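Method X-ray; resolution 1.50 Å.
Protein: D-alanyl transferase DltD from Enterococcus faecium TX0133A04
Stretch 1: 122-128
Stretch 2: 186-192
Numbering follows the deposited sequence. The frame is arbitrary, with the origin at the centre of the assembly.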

# COMPACT_ATOMS: atom_id res chain seq x y z
N SER A 122 -4.49 11.76 9.96
CA SER A 122 -4.32 13.13 9.48
C SER A 122 -5.66 13.85 9.64
O SER A 122 -6.63 13.51 8.95
N GLU A 123 -5.72 14.82 10.55
CA GLU A 123 -6.91 15.64 10.65
C GLU A 123 -7.18 16.36 9.33
O GLU A 123 -8.33 16.52 8.92
N LEU A 124 -6.11 16.81 8.66
CA LEU A 124 -6.26 17.53 7.39
C LEU A 124 -7.00 16.66 6.38
O LEU A 124 -7.96 17.11 5.74
N GLN A 125 -6.57 15.41 6.22
CA GLN A 125 -7.18 14.54 5.23
C GLN A 125 -8.56 14.09 5.65
O GLN A 125 -9.44 13.90 4.79
N THR A 126 -8.78 13.91 6.96
CA THR A 126 -10.11 13.58 7.45
C THR A 126 -11.09 14.71 7.16
O THR A 126 -12.19 14.48 6.64
N TYR A 127 -10.68 15.95 7.44
CA TYR A 127 -11.54 17.09 7.16
C TYR A 127 -11.71 17.27 5.65
O TYR A 127 -12.81 17.62 5.18
N ASP A 128 -10.65 17.03 4.88
CA ASP A 128 -10.79 17.04 3.43
C ASP A 128 -11.97 16.17 3.00
O ASP A 128 -12.79 16.57 2.17
N MET A 186 -6.43 26.42 8.82
CA MET A 186 -5.13 26.50 9.48
C MET A 186 -4.25 25.35 9.04
O MET A 186 -3.08 25.54 8.68
N LEU A 187 -4.80 24.13 9.05
CA LEU A 187 -4.03 22.96 8.64
C LEU A 187 -3.61 23.07 7.18
O LEU A 187 -2.51 22.64 6.81
N LYS A 188 -4.46 23.65 6.33
CA LYS A 188 -4.12 23.80 4.92
C LYS A 188 -2.96 24.78 4.72
O LYS A 188 -2.03 24.50 3.96
N ARG A 189 -3.01 25.93 5.40
CA ARG A 189 -1.93 26.90 5.30
C ARG A 189 -0.61 26.30 5.78
O ARG A 189 0.43 26.44 5.13
N GLU A 190 -0.63 25.64 6.94
CA GLU A 190 0.58 25.02 7.46
C GLU A 190 1.15 24.00 6.49
O GLU A 190 2.37 23.90 6.32
N ASP A 191 0.27 23.21 5.87
CA ASP A 191 0.71 22.22 4.90
C ASP A 191 1.34 22.88 3.68
O ASP A 191 2.37 22.41 3.18
N GLU A 192 0.74 23.98 3.20
CA GLU A 192 1.30 24.68 2.04
C GLU A 192 2.68 25.24 2.33
O GLU A 192 3.52 25.32 1.42

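Packing of helix 123-128 against helix 186-192, whose N-to-C directions differ by 126° and whose axes approach to 10.1 Å. Apolar contacts: the backbones come nearest at Leu124 and Leu187, their CA atoms 6.0 Å apart, and both side chains point toward the opposing helix. Leu124 (chi1 t, chi2 p) sets its CD1 4.2 Å from Leu187 CB. Leu187 (chi1 m, chi2 t) sends CD1 to 3.9 Å from Leu124 N and equally 3.9 Å from Glu123 CB, so its tip rests on the first turn of the partner helix. The same Leu187 CD1 lies 4.2 Å from Tyr127 CD2, meeting the ring (chi1 m) obliquely. Contacts of leucine with polar residues: Leu124 CD1 touches the aliphatic part of Lys188 (chi1 m), 3.6 Å from its CG, although the CA-to-CB bond of Lys188 points sideways; Leu124 CD2 lies 3.8 Å from CG of Asp191 (chi1 t), which points toward the partner. Polar bonds: no hydrogen bond joins the helices, and the carboxylate oxygens of Asp191 find partners elsewhere in the structure. Within the first stretch, Ser122 (chi1 t) caps the helix, its OG accepting from Gln125 N at 3.1 Å, while Thr126 OG1 (chi1 m) donates to Ser122 O at 2.8 Å.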

# COMPACT_ATOMS: atom_id res chain seq x y z
CB SER A 122 -3.91 13.13 8.01
OG SER A 122 -3.92 14.45 7.51
CB GLU A 123 -6.76 16.67 11.77
CG GLU A 123 -6.96 16.12 13.17
CD GLU A 123 -6.73 17.18 14.24
OE1 GLU A 123 -5.72 17.91 14.15
OE2 GLU A 123 -7.57 17.29 15.15
CB LEU A 124 -4.89 17.94 6.85
CG LEU A 124 -4.84 18.54 5.44
CD1 LEU A 124 -5.70 19.80 5.28
CD2 LEU A 124 -3.39 18.83 5.01
CB GLN A 125 -6.26 13.34 4.99
CG GLN A 125 -4.96 13.74 4.32
CD GLN A 125 -4.01 12.59 4.14
OE1 GLN A 125 -4.18 11.52 4.73
NE2 GLN A 125 -3.00 12.79 3.31
CB THR A 126 -10.05 13.29 8.96
OG1 THR A 126 -9.13 12.22 9.21
CG2 THR A 126 -11.42 12.89 9.48
CB TYR A 127 -10.95 18.36 7.78
CG TYR A 127 -10.91 18.41 9.29
CD1 TYR A 127 -11.39 17.37 10.07
CD2 TYR A 127 -10.40 19.53 9.94
CE1 TYR A 127 -11.35 17.43 11.44
CE2 TYR A 127 -10.38 19.60 11.32
CZ TYR A 127 -10.84 18.54 12.06
OH TYR A 127 -10.81 18.59 13.42
CB ASP A 128 -9.53 16.47 2.76
CG ASP A 128 -8.37 17.47 2.69
OD1 ASP A 128 -8.57 18.68 2.87
OD2 ASP A 128 -7.24 17.00 2.44
CB MET A 186 -5.36 26.49 10.99
CG MET A 186 -4.14 26.22 11.85
SD MET A 186 -4.42 26.61 13.60
CE MET A 186 -5.65 25.41 14.09
CB LEU A 187 -4.85 21.70 8.89
CG LEU A 187 -5.25 21.41 10.34
CD1 LEU A 187 -6.32 20.33 10.41
CD2 LEU A 187 -4.02 21.01 11.16
CB LYS A 188 -5.35 24.23 4.12
CG LYS A 188 -6.31 23.08 3.83
CD LYS A 188 -7.39 23.44 2.82
CE LYS A 188 -8.45 24.37 3.41
NZ LYS A 188 -9.57 24.61 2.44
CB ARG A 189 -2.28 28.16 6.10
CG ARG A 189 -3.54 28.86 5.61
CD ARG A 189 -3.71 30.24 6.24
NE ARG A 189 -3.91 30.18 7.68
CZ ARG A 189 -5.10 30.06 8.28
NH1 ARG A 189 -6.21 29.97 7.55
NH2 ARG A 189 -5.18 30.01 9.60
CB GLU A 190 0.26 24.34 8.79
CG GLU A 190 -0.13 25.29 9.89
CD GLU A 190 -0.51 24.59 11.18
OE1 GLU A 190 -0.66 23.35 11.18
OE2 GLU A 190 -0.65 25.30 12.20
CB ASP A 191 -0.51 21.35 4.54
CG ASP A 191 -0.20 20.29 3.50
OD1 ASP A 191 0.69 19.45 3.74
OD2 ASP A 191 -0.90 20.30 2.47
CB GLU A 192 0.33 25.78 1.60
CG GLU A 192 -1.00 25.25 1.05
CD GLU A 192 -2.10 26.30 0.96
OE1 GLU A 192 -1.83 27.49 1.25
OE2 GLU A 192 -3.25 25.93 0.62